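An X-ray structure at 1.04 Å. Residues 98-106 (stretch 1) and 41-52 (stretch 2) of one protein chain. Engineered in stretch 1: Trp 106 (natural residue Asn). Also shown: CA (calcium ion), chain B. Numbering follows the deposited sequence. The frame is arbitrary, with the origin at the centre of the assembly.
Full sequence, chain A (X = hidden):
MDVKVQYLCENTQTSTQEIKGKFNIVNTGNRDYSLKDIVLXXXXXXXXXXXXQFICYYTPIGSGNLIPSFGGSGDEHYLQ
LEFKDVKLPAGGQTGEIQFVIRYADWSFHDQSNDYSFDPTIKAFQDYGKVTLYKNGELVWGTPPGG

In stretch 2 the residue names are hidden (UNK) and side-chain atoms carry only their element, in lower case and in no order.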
# COMPACT_ATOMS: atom_id res chain seq x y z
N GLN A 98 -7.01 1.19 5.60
CA GLN A 98 -6.88 -0.20 6.01
C GLN A 98 -6.71 -1.04 4.76
O GLN A 98 -7.31 -0.74 3.72
CB GLN A 98 -8.10 -0.64 6.80
CG GLN A 98 -8.22 0.09 8.12
CD GLN A 98 -9.34 -0.39 9.00
OE1 GLN A 98 -9.95 -1.44 8.75
NE2 GLN A 98 -9.63 0.37 10.04
N PHE A 99 -5.89 -2.08 4.85
CA PHE A 99 -5.78 -2.99 3.72
C PHE A 99 -5.71 -4.43 4.14
O PHE A 99 -5.05 -4.77 5.13
CB PHE A 99 -4.61 -2.63 2.78
CG PHE A 99 -3.23 -2.93 3.31
CD1 PHE A 99 -2.58 -2.07 4.19
CD2 PHE A 99 -2.54 -4.07 2.88
CE1 PHE A 99 -1.31 -2.35 4.65
CE2 PHE A 99 -1.26 -4.34 3.32
CZ PHE A 99 -0.65 -3.48 4.21
N VAL A 100 -6.40 -5.26 3.36
CA VAL A 100 -6.29 -6.70 3.40
C VAL A 100 -6.03 -7.18 1.98
O VAL A 100 -6.67 -6.69 1.03
CB VAL A 100 -7.60 -7.33 3.92
CG1 VAL A 100 -7.67 -8.82 3.57
CG2 VAL A 100 -7.72 -7.13 5.43
N ILE A 101 -5.09 -8.12 1.84
CA ILE A 101 -4.89 -8.81 0.58
C ILE A 101 -5.12 -10.29 0.82
O ILE A 101 -4.49 -10.90 1.70
CB ILE A 101 -3.45 -8.63 0.03
CG1 ILE A 101 -3.11 -7.15 -0.15
CG2 ILE A 101 -3.28 -9.40 -1.28
CD1 ILE A 101 -1.63 -6.89 -0.25
N ARG A 102 -6.05 -10.87 0.08
CA ARG A 102 -6.38 -12.28 0.25
C ARG A 102 -6.59 -12.93 -1.10
O ARG A 102 -6.62 -12.25 -2.12
CB ARG A 102 -7.61 -12.44 1.14
CG ARG A 102 -8.88 -11.88 0.59
CD ARG A 102 -9.90 -12.05 1.70
NE ARG A 102 -11.20 -11.47 1.41
CZ ARG A 102 -11.93 -10.79 2.30
NH1 ARG A 102 -11.48 -10.57 3.53
NH2 ARG A 102 -13.10 -10.31 1.93
N TYR A 103 -6.69 -14.25 -1.11
CA TYR A 103 -7.04 -14.99 -2.31
C TYR A 103 -8.53 -15.32 -2.37
O TYR A 103 -9.15 -15.58 -1.34
CB TYR A 103 -6.25 -16.29 -2.36
CG TYR A 103 -4.78 -16.11 -2.63
CD1 TYR A 103 -4.32 -15.94 -3.92
CD2 TYR A 103 -3.85 -16.12 -1.60
CE1 TYR A 103 -2.98 -15.79 -4.19
CE2 TYR A 103 -2.49 -15.98 -1.86
CZ TYR A 103 -2.07 -15.81 -3.15
OH TYR A 103 -0.73 -15.66 -3.45
N ALA A 104 -9.09 -15.34 -3.58
CA ALA A 104 -10.48 -15.74 -3.75
C ALA A 104 -10.76 -17.12 -3.16
O ALA A 104 -11.87 -17.37 -2.68
CB ALA A 104 -10.86 -15.72 -5.23
N ASP A 105 -9.79 -18.01 -3.23
CA ASP A 105 -9.94 -19.36 -2.68
C ASP A 105 -9.44 -19.50 -1.24
O ASP A 105 -9.36 -20.60 -0.71
CB ASP A 105 -9.34 -20.42 -3.60
CG ASP A 105 -7.84 -20.36 -3.67
OD1 ASP A 105 -7.24 -19.51 -2.98
OD2 ASP A 105 -7.25 -21.17 -4.43
N TRP A 106 -9.05 -18.39 -0.62
CA TRP A 106 -8.63 -18.39 0.78
C TRP A 106 -7.37 -19.21 1.03
O TRP A 106 -7.15 -19.72 2.12
CB TRP A 106 -9.79 -18.79 1.70
CG TRP A 106 -10.85 -17.73 1.78
CD1 TRP A 106 -12.03 -17.69 1.10
CD2 TRP A 106 -10.81 -16.55 2.59
NE1 TRP A 106 -12.73 -16.55 1.43
CE2 TRP A 106 -12.00 -15.83 2.34
CE3 TRP A 106 -9.88 -16.02 3.48
CZ2 TRP A 106 -12.28 -14.62 2.97
CZ3 TRP A 106 -10.16 -14.82 4.11
CH2 TRP A 106 -11.35 -14.13 3.85
N UNK A 41 2.50 1.46 -4.03
CA UNK A 41 2.77 0.02 -4.19
C UNK A 41 3.29 -0.63 -2.92
O UNK A 41 4.21 -0.11 -2.27
n UNK A 41 3.41 0.28 -9.09
n UNK A 41 5.29 0.23 -10.41
c UNK A 41 3.74 -0.24 -5.35
c UNK A 41 3.15 0.16 -6.69
c UNK A 41 3.99 0.40 -10.28
n UNK A 41 3.25 0.70 -11.34
c UNK A 41 4.11 -0.06 -7.85
N UNK A 42 2.67 -1.75 -2.58
CA UNK A 42 3.07 -2.63 -1.49
C UNK A 42 3.55 -3.94 -2.10
O UNK A 42 2.78 -4.63 -2.77
c UNK A 42 2.57 -3.43 1.83
c UNK A 42 2.70 -5.67 2.64
c UNK A 42 2.29 -6.14 1.40
o UNK A 42 2.98 -6.53 3.67
c UNK A 42 2.16 -3.87 0.58
c UNK A 42 2.84 -4.32 2.85
c UNK A 42 1.87 -2.87 -0.54
c UNK A 42 2.02 -5.23 0.38
N UNK A 43 4.82 -4.25 -1.89
CA UNK A 43 5.49 -5.35 -2.58
C UNK A 43 5.39 -6.65 -1.81
O UNK A 43 5.72 -6.71 -0.62
c UNK A 43 7.26 -1.34 -3.88
c UNK A 43 6.96 -4.98 -2.82
c UNK A 43 7.11 -2.70 -5.85
c UNK A 43 7.09 -3.75 -3.68
o UNK A 43 7.29 -0.30 -6.01
c UNK A 43 7.04 -3.83 -5.06
c UNK A 43 7.19 -2.48 -3.10
c UNK A 43 7.23 -1.45 -5.25
N UNK A 44 4.91 -7.69 -2.48
CA UNK A 44 4.81 -9.01 -1.88
C UNK A 44 4.89 -10.05 -2.97
O UNK A 44 4.50 -9.79 -4.11
c UNK A 44 1.70 -10.56 -2.09
c UNK A 44 1.63 -8.21 -2.47
c UNK A 44 0.54 -10.73 -2.84
c UNK A 44 0.47 -8.37 -3.21
c UNK A 44 3.51 -9.15 -1.07
c UNK A 44 2.26 -9.31 -1.90
c UNK A 44 -0.09 -9.62 -3.39
N UNK A 45 5.38 -11.22 -2.61
CA UNK A 45 5.48 -12.33 -3.55
C UNK A 45 4.24 -13.19 -3.43
O UNK A 45 3.82 -13.57 -2.33
o UNK A 45 6.75 -13.49 -1.87
c UNK A 45 7.99 -12.46 -3.67
c UNK A 45 6.71 -13.19 -3.26
N UNK A 46 3.63 -13.50 -4.58
CA UNK A 46 2.44 -14.34 -4.57
C UNK A 46 2.80 -15.81 -4.63
O UNK A 46 3.57 -16.24 -5.50
c UNK A 46 1.44 -13.93 -5.66
c UNK A 46 1.26 -13.77 -9.45
n UNK A 46 0.21 -13.35 -10.42
c UNK A 46 1.94 -14.00 -7.07
c UNK A 46 0.80 -13.69 -8.02
N UNK A 47 2.27 -16.58 -3.69
CA UNK A 47 2.51 -18.02 -3.61
C UNK A 47 1.51 -18.86 -4.40
O UNK A 47 1.73 -20.05 -4.60
c UNK A 47 2.50 -18.47 -2.14
o UNK A 47 3.25 -16.11 -0.48
c UNK A 47 4.10 -16.80 -1.08
o UNK A 47 5.22 -16.35 -1.42
c UNK A 47 3.80 -18.26 -1.38
N UNK A 48 0.41 -18.26 -4.86
CA UNK A 48 -0.63 -19.03 -5.54
C UNK A 48 -1.17 -18.29 -6.75
O UNK A 48 -1.03 -17.08 -6.86
n UNK A 48 -0.74 -20.44 -1.26
c UNK A 48 -0.77 -21.57 -1.94
n UNK A 48 -1.14 -21.30 -3.18
c UNK A 48 -1.11 -19.41 -2.09
c UNK A 48 -1.79 -19.32 -4.59
c UNK A 48 -1.36 -19.95 -3.30
N UNK A 49 -1.80 -19.03 -7.65
CA UNK A 49 -2.37 -18.43 -8.86
C UNK A 49 -3.84 -18.04 -8.73
O UNK A 49 -4.42 -17.48 -9.67
o UNK A 49 -0.00 -18.44 -10.45
c UNK A 49 -2.18 -19.37 -10.05
c UNK A 49 -0.73 -19.43 -10.50
n UNK A 49 -0.30 -20.61 -10.95
N UNK A 50 -4.46 -18.32 -7.59
CA UNK A 50 -5.83 -17.91 -7.36
C UNK A 50 -5.92 -16.39 -7.44
O UNK A 50 -4.93 -15.68 -7.21
c UNK A 50 -6.31 -18.39 -5.98
o UNK A 50 -7.60 -17.87 -5.66
N UNK A 51 -7.09 -15.88 -7.81
CA UNK A 51 -7.30 -14.45 -7.86
C UNK A 51 -6.93 -13.79 -6.54
O UNK A 51 -7.36 -14.23 -5.47
c UNK A 51 -8.77 -14.17 -8.16
n UNK A 51 -10.85 -12.17 -9.64
c UNK A 51 -10.61 -12.47 -8.37
o UNK A 51 -11.50 -12.57 -7.52
c UNK A 51 -9.16 -12.72 -8.01
N UNK A 52 -6.13 -12.74 -6.64
CA UNK A 52 -5.82 -11.88 -5.51
C UNK A 52 -6.88 -10.80 -5.39
O UNK A 52 -7.33 -10.24 -6.40
c UNK A 52 -3.06 -12.31 -3.95
c UNK A 52 -4.46 -11.23 -5.71
c UNK A 52 -3.29 -12.16 -5.45
c UNK A 52 -2.04 -11.63 -6.14
CA CA B . 4.87 -14.15 -0.23
O HOH W 1 0.87 -15.10 -1.44
O HOH W 2 2.67 -13.21 0.56

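Position 41 carries three carbons, a nitrogen, and a carbon bearing two more nitrogens, all out of reach of stretch 1. This guanidinium marks Arg 41; it offers several donors, and NE and NH2 are hydrogen-bonded elsewhere in the structure.

Position 42 has one carbon, then a six-carbon ring bearing an oxygen, and the edge of Phe 99 meets the face of that ring: Tyr 42, with Phe 99 CZ 3.8 Å from Tyr 42 CE2. A broad flat ring suits such packing. Position 43 shows the same atoms but is out of reach of stretch 1. It is Tyr 43, buried, its hydroxyl hydrogen-bonded elsewhere in the structure. At position 44 the ring lacks an oxygen and meets Ile 101: Phe 44. Its wholly apolar ring suits a buried site, with Phe 44 CZ 3.8 Å from Ile 101 CG2.

Position 45 has one carbon carrying an oxygen and a carbon, and points away from stretch 1: Thr 45, whose O and OG1 bind calcium at 2.4 and 2.6 Å. Position 46 has four carbons in a row ending in nitrogen, its CB 3.5 Å from Tyr 103 OH: Lys 46, whose charged end leads away into an exposed setting. Position 47 has three carbons, the third carrying two oxygens, and water 1 links it to the Tyr 103 hydroxyl: Glu 47. This carboxylate suits a cation, and OE1 and OE2 each lie 2.5 Å from the calcium.

Position 48 has one carbon and a five-membered ring of three carbons and two nitrogens, the ring edge toward the Tyr 103 ring, and its backbone N donates to Tyr 103 OH at 3.2 Å: His 48. Its flat ring can present an edge while CB also lies over that face. Position 49, two carbons with an oxygen and a nitrogen on the second, points away: Asn 49, whose polar amide suits an exposed loop.

Position 50 is one carbon and one oxygen, the oxygen accepting from Asp 105 N: Ser 50, whose short side chain places OG 3.3 Å from Asp 105 N. Position 51 has three carbons ending in oxygen and nitrogen, and its backbone O accepts from Ala 104 N at 2.8 Å: Gln 51, whose polar end suits an exposed site. Position 52 has four carbons forked at the second, one branch over a face of the Tyr 103 ring: Leu 52, whose CD2 is 3.5 Å from Tyr 103 CE1. An apolar branched side chain can cover an aromatic face and also meet Ile 101 CG2.

Tyr 103 is the hub of the contact. Leu 52 and His 48 cover opposite faces of its ring, while the hydroxyl reaches the loop backbone. The antiparallel bridge to Leu 52 aligns the chains, and the Ala 104 and Asp 105 amides tie the following turn to stretch 2. Phe 99 and Ile 101 extend the contact through apolar packing.

Stretch 2, residues 41-52: RYYFTKEHNSQL
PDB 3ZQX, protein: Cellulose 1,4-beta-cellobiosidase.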